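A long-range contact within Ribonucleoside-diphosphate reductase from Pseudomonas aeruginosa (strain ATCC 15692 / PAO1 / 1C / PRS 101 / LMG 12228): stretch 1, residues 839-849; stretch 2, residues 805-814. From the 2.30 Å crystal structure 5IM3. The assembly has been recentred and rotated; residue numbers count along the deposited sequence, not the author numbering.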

# COMPACT_ATOMS: atom_id res chain seq x y z
N ARG A 839 10.71 12.86 -35.66
CA ARG A 839 10.93 13.72 -36.82
C ARG A 839 11.29 15.15 -36.44
O ARG A 839 11.89 15.86 -37.26
CB ARG A 839 9.70 13.71 -37.71
CG ARG A 839 9.52 12.42 -38.49
CD ARG A 839 8.17 12.38 -39.16
NE ARG A 839 8.01 13.46 -40.12
CZ ARG A 839 6.90 14.17 -40.30
NH1 ARG A 839 5.82 13.92 -39.57
NH2 ARG A 839 6.87 15.13 -41.21
N ILE A 840 10.95 15.60 -35.24
CA ILE A 840 11.24 16.98 -34.84
C ILE A 840 12.68 17.05 -34.34
O ILE A 840 13.06 16.26 -33.46
CB ILE A 840 10.26 17.45 -33.78
CG1 ILE A 840 8.94 17.84 -34.45
CG2 ILE A 840 10.83 18.64 -32.99
CD1 ILE A 840 7.95 18.54 -33.51
N PRO A 841 13.51 17.96 -34.86
CA PRO A 841 14.89 18.05 -34.38
C PRO A 841 14.97 18.52 -32.94
O PRO A 841 14.03 19.10 -32.39
CB PRO A 841 15.54 19.06 -35.34
CG PRO A 841 14.40 19.87 -35.86
CD PRO A 841 13.23 18.94 -35.92
N GLN A 842 16.13 18.28 -32.33
CA GLN A 842 16.28 18.50 -30.90
C GLN A 842 16.17 19.98 -30.54
O GLN A 842 15.74 20.31 -29.43
CB GLN A 842 17.61 17.94 -30.41
CG GLN A 842 17.73 17.84 -28.89
CD GLN A 842 16.72 16.90 -28.28
OE1 GLN A 842 16.38 15.86 -28.86
NE2 GLN A 842 16.21 17.25 -27.10
N ASP A 843 16.54 20.88 -31.45
CA ASP A 843 16.43 22.30 -31.16
C ASP A 843 14.98 22.73 -30.98
O ASP A 843 14.69 23.64 -30.19
CB ASP A 843 17.09 23.13 -32.26
CG ASP A 843 16.36 23.01 -33.58
OD1 ASP A 843 16.02 21.87 -33.98
OD2 ASP A 843 16.11 24.05 -34.23
N LEU A 844 14.05 22.08 -31.69
CA LEU A 844 12.63 22.39 -31.52
C LEU A 844 12.02 21.62 -30.36
O LEU A 844 11.07 22.11 -29.73
CB LEU A 844 11.87 22.08 -32.81
CG LEU A 844 11.65 23.27 -33.75
CD1 LEU A 844 12.93 24.07 -33.95
CD2 LEU A 844 11.12 22.79 -35.10
N LYS A 845 12.52 20.42 -30.05
CA LYS A 845 12.06 19.72 -28.86
C LYS A 845 12.33 20.56 -27.61
O LYS A 845 11.53 20.56 -26.67
CB LYS A 845 12.74 18.36 -28.75
CG LYS A 845 12.23 17.31 -29.72
CD LYS A 845 12.79 15.93 -29.38
CE LYS A 845 12.10 14.83 -30.16
NZ LYS A 845 12.40 14.91 -31.62
N ASP A 846 13.46 21.27 -27.59
CA ASP A 846 13.79 22.12 -26.45
C ASP A 846 13.00 23.42 -26.47
O ASP A 846 12.49 23.86 -25.43
CB ASP A 846 15.29 22.42 -26.44
CG ASP A 846 16.14 21.17 -26.31
OD1 ASP A 846 15.65 20.19 -25.69
OD2 ASP A 846 17.28 21.16 -26.81
N LEU A 847 12.87 24.04 -27.65
CA LEU A 847 12.21 25.34 -27.74
C LEU A 847 10.73 25.23 -27.41
O LEU A 847 10.15 26.19 -26.87
CB LEU A 847 12.40 25.92 -29.13
CG LEU A 847 11.66 27.23 -29.42
CD1 LEU A 847 12.14 28.34 -28.49
CD2 LEU A 847 11.84 27.63 -30.87
N TYR A 848 10.10 24.10 -27.71
CA TYR A 848 8.68 23.90 -27.45
C TYR A 848 8.45 22.89 -26.34
O TYR A 848 7.42 22.22 -26.29
CB TYR A 848 7.97 23.51 -28.74
CG TYR A 848 7.91 24.70 -29.66
CD1 TYR A 848 6.89 25.62 -29.55
CD2 TYR A 848 8.91 24.93 -30.58
CE1 TYR A 848 6.84 26.72 -30.37
CE2 TYR A 848 8.87 26.03 -31.40
CZ TYR A 848 7.84 26.93 -31.29
OH TYR A 848 7.79 28.03 -32.11
N ALA A 849 9.40 22.82 -25.41
CA ALA A 849 9.16 22.10 -24.18
C ALA A 849 8.02 22.78 -23.42
O ALA A 849 7.87 24.00 -23.45
CB ALA A 849 10.42 22.07 -23.32
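Stretch 2 (805-814) INPYLVRDLK

Residues about one turn apart on a helix return to the same side, and this pair is a compact example: Leu809 and Leu813, like Tyr808 and Asp812, are each four residues apart and meet stretch 1. Helix 807-814 runs against helix 842-847 at 174° between N-to-C directions, the axes no closer than 11.5 Å, and Tyr848, the first residue past its helix, carries the largest share of the buried surface, its ring lying against the first turn of helix 807-814.

Stretch 2 enters through extended Ile805, which makes no contact. Asn806 then caps the helix, its OD1 accepting from Tyr808 N at 2.8 Å and weakly from Leu809 N at 3.3 Å, while its ND2 lies at the edge of the Tyr848 ring, 3.5 Å from Tyr848 CE1. Pro807 points away. Tyr808 starts toward stretch 1 but its end leads off, leaving its CB 3.2 Å from Tyr848 OH. Leu809 covers one ring face, its CA 3.8 Å from the centroid of the Tyr848 ring in a CH-pi contact. Val810 faces away and Arg811 stays out of contact. One turn beyond Tyr808, Asp812 points back toward stretch 1: its OD2 lies 2.7 Å from Tyr848 OH, at hydrogen-bonding distance, and its CB 4.1 Å from Leu844 CD2. Leu813 closes the contact with apolar packing, its CD2 3.6 Å from Ile840 CD1 and 4.1 Å from Leu844 CD2. Lys814 reaches nothing across.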

# COMPACT_ATOMS: atom_id res chain seq x y z
N ILE A 805 -3.56 24.56 -31.84
CA ILE A 805 -2.15 24.21 -31.72
C ILE A 805 -1.33 25.49 -31.69
O ILE A 805 -1.58 26.42 -32.47
CB ILE A 805 -1.71 23.30 -32.89
CG1 ILE A 805 -2.59 22.05 -32.94
CG2 ILE A 805 -0.23 22.93 -32.77
CD1 ILE A 805 -2.30 21.12 -34.10
N ASN A 806 -0.35 25.53 -30.79
CA ASN A 806 0.60 26.63 -30.64
C ASN A 806 0.94 27.23 -32.00
O ASN A 806 1.59 26.56 -32.82
CB ASN A 806 1.86 26.13 -29.93
CG ASN A 806 2.88 27.24 -29.68
OD1 ASN A 806 2.87 28.27 -30.35
ND2 ASN A 806 3.77 27.01 -28.72
N PRO A 807 0.53 28.47 -32.28
CA PRO A 807 0.82 29.05 -33.60
C PRO A 807 2.30 29.17 -33.90
O PRO A 807 2.70 29.11 -35.07
CB PRO A 807 0.15 30.43 -33.53
CG PRO A 807 -0.88 30.31 -32.47
CD PRO A 807 -0.32 29.36 -31.46
N TYR A 808 3.15 29.34 -32.88
CA TYR A 808 4.58 29.44 -33.12
C TYR A 808 5.17 28.08 -33.47
O TYR A 808 6.07 27.99 -34.31
CB TYR A 808 5.27 30.04 -31.89
CG TYR A 808 4.87 31.47 -31.60
CD1 TYR A 808 3.72 31.74 -30.87
CD2 TYR A 808 5.63 32.54 -32.04
CE1 TYR A 808 3.34 33.05 -30.59
CE2 TYR A 808 5.26 33.84 -31.77
CZ TYR A 808 4.12 34.09 -31.05
OH TYR A 808 3.75 35.39 -30.77
N LEU A 809 4.67 27.02 -32.84
CA LEU A 809 5.17 25.67 -33.14
C LEU A 809 4.90 25.31 -34.59
O LEU A 809 5.79 24.82 -35.29
CB LEU A 809 4.52 24.66 -32.20
CG LEU A 809 4.78 23.18 -32.54
CD1 LEU A 809 6.27 22.89 -32.54
CD2 LEU A 809 4.06 22.28 -31.55
N VAL A 810 3.67 25.53 -35.05
CA VAL A 810 3.32 25.19 -36.43
C VAL A 810 4.15 26.02 -37.40
O VAL A 810 4.56 25.53 -38.46
CB VAL A 810 1.81 25.37 -36.67
CG1 VAL A 810 1.30 26.68 -36.10
CG2 VAL A 810 1.49 25.32 -38.16
N ARG A 811 4.42 27.28 -37.06
CA ARG A 811 5.21 28.13 -37.95
C ARG A 811 6.63 27.60 -38.11
O ARG A 811 7.18 27.61 -39.21
CB ARG A 811 5.22 29.57 -37.42
CG ARG A 811 5.82 30.58 -38.37
CD ARG A 811 5.49 32.01 -37.96
NE ARG A 811 6.06 32.36 -36.66
CZ ARG A 811 7.27 32.88 -36.49
NH1 ARG A 811 8.06 33.12 -37.53
NH2 ARG A 811 7.70 33.17 -35.27
N ASP A 812 7.23 27.12 -37.02
CA ASP A 812 8.58 26.56 -37.10
C ASP A 812 8.57 25.23 -37.84
O ASP A 812 9.50 24.93 -38.60
CB ASP A 812 9.17 26.39 -35.71
CG ASP A 812 9.82 27.66 -35.18
OD1 ASP A 812 10.35 28.44 -35.99
OD2 ASP A 812 9.79 27.88 -33.95
N LEU A 813 7.54 24.40 -37.62
CA LEU A 813 7.45 23.12 -38.32
C LEU A 813 7.28 23.30 -39.82
O LEU A 813 7.64 22.40 -40.59
CB LEU A 813 6.30 22.29 -37.76
CG LEU A 813 6.45 21.83 -36.31
CD1 LEU A 813 5.18 21.15 -35.82
CD2 LEU A 813 7.64 20.89 -36.17
N LYS A 814 6.73 24.44 -40.26
CA LYS A 814 6.65 24.71 -41.69
C LYS A 814 8.03 24.95 -42.28
O LYS A 814 8.37 24.40 -43.33
CB LYS A 814 5.75 25.91 -41.95
CG LYS A 814 4.28 25.65 -41.69
CD LYS A 814 3.48 26.90 -41.94
CE LYS A 814 2.00 26.61 -42.03
NZ LYS A 814 1.27 27.80 -42.55